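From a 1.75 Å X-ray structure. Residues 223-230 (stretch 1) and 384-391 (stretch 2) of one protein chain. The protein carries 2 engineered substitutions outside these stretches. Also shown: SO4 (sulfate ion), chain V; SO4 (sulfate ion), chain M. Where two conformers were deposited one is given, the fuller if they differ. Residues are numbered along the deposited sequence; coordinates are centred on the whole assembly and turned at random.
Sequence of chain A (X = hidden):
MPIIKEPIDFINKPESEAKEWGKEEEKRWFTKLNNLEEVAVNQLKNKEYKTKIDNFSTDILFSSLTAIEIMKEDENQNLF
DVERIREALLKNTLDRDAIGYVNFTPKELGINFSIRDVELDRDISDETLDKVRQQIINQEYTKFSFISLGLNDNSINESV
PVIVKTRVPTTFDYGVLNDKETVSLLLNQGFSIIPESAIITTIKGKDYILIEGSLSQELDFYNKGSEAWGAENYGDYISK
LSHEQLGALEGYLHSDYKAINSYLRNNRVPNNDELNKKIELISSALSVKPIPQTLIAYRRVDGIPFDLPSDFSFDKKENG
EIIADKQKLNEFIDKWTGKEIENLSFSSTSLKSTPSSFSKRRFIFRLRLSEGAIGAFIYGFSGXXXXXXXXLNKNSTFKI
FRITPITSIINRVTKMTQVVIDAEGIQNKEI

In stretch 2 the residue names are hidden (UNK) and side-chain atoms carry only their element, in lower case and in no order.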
# COMPACT_ATOMS: atom_id res chain seq x y z
N ASN A 223 -6.73 -6.51 -4.50
CA ASN A 223 -7.20 -7.89 -4.75
C ASN A 223 -8.00 -8.05 -6.05
O ASN A 223 -8.16 -9.17 -6.54
CB ASN A 223 -7.99 -8.42 -3.54
CG ASN A 223 -9.23 -7.64 -3.27
OD1 ASN A 223 -9.39 -6.50 -3.75
ND2 ASN A 223 -10.11 -8.22 -2.46
N LYS A 224 -8.41 -6.92 -6.68
CA LYS A 224 -9.28 -7.00 -7.87
C LYS A 224 -8.48 -7.27 -9.14
O LYS A 224 -8.99 -7.89 -10.07
CB LYS A 224 -10.14 -5.71 -8.02
CG LYS A 224 -11.26 -5.71 -6.97
CD LYS A 224 -12.00 -4.36 -6.96
CE LYS A 224 -13.12 -4.31 -5.89
NZ LYS A 224 -13.61 -2.89 -5.63
N GLY A 225 -7.23 -6.81 -9.17
CA GLY A 225 -6.36 -6.96 -10.39
C GLY A 225 -6.92 -6.12 -11.53
O GLY A 225 -7.84 -5.31 -11.33
N SER A 226 -6.37 -6.35 -12.72
CA SER A 226 -6.87 -5.71 -13.94
C SER A 226 -6.38 -6.48 -15.14
O SER A 226 -5.28 -6.26 -15.63
CB SER A 226 -6.36 -4.26 -14.06
OG SER A 226 -6.89 -3.61 -15.23
N GLU A 227 -7.24 -7.36 -15.63
CA GLU A 227 -6.88 -8.02 -16.88
C GLU A 227 -6.84 -6.96 -17.98
O GLU A 227 -6.02 -7.08 -18.89
CB GLU A 227 -7.94 -9.06 -17.20
CG GLU A 227 -7.68 -9.81 -18.52
CD GLU A 227 -6.57 -10.84 -18.45
OE1 GLU A 227 -5.93 -11.00 -17.42
OE2 GLU A 227 -6.29 -11.50 -19.45
N ALA A 228 -7.70 -5.93 -17.89
CA ALA A 228 -7.72 -4.87 -18.91
C ALA A 228 -6.39 -4.18 -19.05
O ALA A 228 -6.02 -3.80 -20.18
CB ALA A 228 -8.84 -3.79 -18.62
N TRP A 229 -5.68 -3.97 -17.94
CA TRP A 229 -4.33 -3.36 -18.00
C TRP A 229 -3.39 -4.23 -18.83
O TRP A 229 -2.64 -3.74 -19.67
CB TRP A 229 -3.74 -3.16 -16.59
CG TRP A 229 -2.47 -2.35 -16.63
CD1 TRP A 229 -2.39 -0.97 -16.55
CD2 TRP A 229 -1.13 -2.83 -16.85
NE1 TRP A 229 -1.09 -0.58 -16.63
CE2 TRP A 229 -0.28 -1.68 -16.83
CE3 TRP A 229 -0.55 -4.11 -17.02
CZ2 TRP A 229 1.11 -1.75 -16.95
CZ3 TRP A 229 0.87 -4.20 -17.18
CH2 TRP A 229 1.69 -3.01 -17.15
N GLY A 230 -3.43 -5.54 -18.57
CA GLY A 230 -2.61 -6.46 -19.35
C GLY A 230 -3.03 -6.45 -20.82
O GLY A 230 -2.18 -6.45 -21.72
N UNK A 384 -3.22 -19.02 -19.22
CA UNK A 384 -2.82 -17.90 -18.32
C UNK A 384 -3.81 -16.78 -18.16
O UNK A 384 -3.45 -15.76 -17.56
c UNK A 384 0.22 -17.76 -17.05
c UNK A 384 1.64 -19.72 -17.21
c UNK A 384 0.05 -19.26 -18.91
c UNK A 384 -0.37 -18.10 -18.25
c UNK A 384 1.04 -20.06 -18.39
c UNK A 384 1.24 -18.56 -16.53
c UNK A 384 -1.48 -17.32 -18.76
N UNK A 385 -5.05 -16.96 -18.62
CA UNK A 385 -6.08 -15.91 -18.44
C UNK A 385 -6.31 -15.52 -16.97
O UNK A 385 -6.31 -14.35 -16.65
c UNK A 385 -7.52 -16.26 -20.60
c UNK A 385 -8.96 -16.48 -21.09
o UNK A 385 -9.87 -15.69 -20.80
n UNK A 385 -9.17 -17.56 -21.83
c UNK A 385 -7.43 -16.27 -19.07
N UNK A 386 -6.55 -16.48 -16.08
CA UNK A 386 -6.81 -16.14 -14.68
C UNK A 386 -5.67 -15.45 -13.91
O UNK A 386 -5.93 -14.67 -13.00
c UNK A 386 -7.17 -17.40 -13.89
o UNK A 386 -8.71 -19.24 -14.04
o UNK A 386 -9.27 -17.32 -15.04
c UNK A 386 -8.48 -18.03 -14.36
N UNK A 387 -4.43 -15.77 -14.26
CA UNK A 387 -3.36 -15.47 -13.33
C UNK A 387 -2.93 -14.00 -13.26
O UNK A 387 -2.38 -13.58 -12.24
c UNK A 387 -2.44 -17.80 -13.32
c UNK A 387 -2.16 -16.35 -13.59
c UNK A 387 -1.33 -18.66 -13.84
o UNK A 387 -0.17 -18.19 -13.79
o UNK A 387 -1.60 -19.79 -14.30
N UNK A 388 -3.21 -13.24 -14.32
CA UNK A 388 -2.71 -11.85 -14.42
C UNK A 388 -1.26 -11.74 -13.99
O UNK A 388 -0.88 -10.87 -13.19
n UNK A 388 -7.21 -10.08 -13.41
c UNK A 388 -5.03 -10.97 -14.02
c UNK A 388 -5.89 -9.90 -13.36
c UNK A 388 -3.57 -10.89 -13.61
o UNK A 388 -5.38 -8.90 -12.86
N UNK A 389 -0.42 -12.58 -14.58
CA UNK A 389 0.97 -12.62 -14.19
C UNK A 389 1.79 -11.55 -14.87
O UNK A 389 1.70 -11.35 -16.09
c UNK A 389 3.07 -14.02 -14.33
o UNK A 389 4.94 -15.53 -14.39
c UNK A 389 1.58 -13.99 -14.58
o UNK A 389 2.92 -16.42 -14.45
c UNK A 389 3.69 -15.43 -14.42
N UNK A 390 2.61 -10.86 -14.09
CA UNK A 390 3.68 -10.10 -14.70
C UNK A 390 4.97 -10.86 -14.35
O UNK A 390 5.31 -11.02 -13.16
c UNK A 390 3.74 -8.64 -14.17
c UNK A 390 2.37 -6.41 -14.11
c UNK A 390 2.57 -7.81 -14.78
c UNK A 390 5.03 -7.98 -14.67
N UNK A 391 5.69 -11.29 -15.38
CA UNK A 391 6.95 -12.01 -15.18
C UNK A 391 8.11 -11.03 -15.20
O UNK A 391 8.28 -10.29 -16.18
c UNK A 391 8.45 -13.86 -16.18
c UNK A 391 8.61 -14.77 -17.42
c UNK A 391 8.36 -14.69 -14.96
c UNK A 391 7.11 -13.09 -16.27
S SO4 V . -10.95 -6.71 -16.23
O1 SO4 V . -11.93 -5.70 -15.79
O2 SO4 V . -10.61 -6.27 -17.55
O3 SO4 V . -9.76 -6.81 -15.41
O4 SO4 V . -11.57 -8.01 -16.45
S SO4 M . -16.63 -3.96 -3.10
O1 SO4 M . -16.68 -3.96 -1.59
O2 SO4 M . -17.63 -2.99 -3.52
O3 SO4 M . -15.32 -3.46 -3.54
O4 SO4 M . -16.92 -5.29 -3.64
O HOH W 1 -4.43 -12.97 -17.25

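Position 384 carries seven side-chain carbons, one linking to a closed ring of six, with no heteroatom. Its end leads away from stretch 1; its CB, the nearest side-chain atom, is 7.6 Å from OE2 of Glu-227. A one-carbon link to an all-carbon six-membered ring without a hydroxyl is Phe-384.

Position 385 has three carbons in an unbranched chain, the third bearing one oxygen and one nitrogen. This terminal amide, two carbons beyond CB, identifies Gln-385. Its side chain comes nearest through CB, 4.9 Å from OE2 of Glu-227; its backbone comes closer, with O 3.5 Å from OE1 of Glu-227. Both atoms are acceptors, so they cannot bond directly.

Position 386 shows two carbons, the second carrying two oxygens, and its CA-to-CB bond points away. A carboxylate one carbon past CA's neighbour CB is Asp-386.

Position 387 adds a carbon: three, the third with two oxygens, again with CB directed away; its side chain stays clear, with CB 7.6 Å from OE1 of Glu-227. This is Glu-387, whose backbone N makes a weak hydrogen bond to O of Phe-384 (3.4 Å).

Position 388 has three carbons, the third holding an oxygen and a nitrogen, and its CB points toward stretch 1. The oxygen lies 2.7 Å from N of Ser-226 and 3.3 Å from CA of Gly-225. The chain length and terminal amide give Gln-388. Its phi/psi of 43/52° is left-handed, and chi1 is m with chi2 t, an extended reach.

Position 389 has three carbons, the third with two oxygens, out of reach of stretch 1: Glu-389, where the strand begins.

Position 390 has four carbons, forked at the first, one arm two carbons long. The end of that arm approaches CZ3 of Trp-229 at 4.1 Å. Branching at CB identifies Ile-390.

Position 391 also has four carbons, but forked at the second, and lies beyond reach: Leu-391.

The contact buries 250 Å² in all and centres on Gln-388. Its OE1 accepts from N of Ser-226 at 2.7 Å, with an angle of 134°, just before the helix whose N-cap is Ser-226. A CB on Gly-225 would sit 2.3 Å from that OE1, a clash, so the absent side chain leaves room for the amide. Water 1 lies 2.5 Å from OE1 of Glu-227 and 2.4 Å from O of Gln-385, in donor geometry to each, though more acceptors are in reach than it has protons; it accepts from N of Gln-388 (3.2 Å) and sits between the two acceptors. CD1 of Ile-390 meets CZ3 of Trp-229 obliquely, adding a small apolar contact.

Stretch 2 384-391: FQDEQEIL
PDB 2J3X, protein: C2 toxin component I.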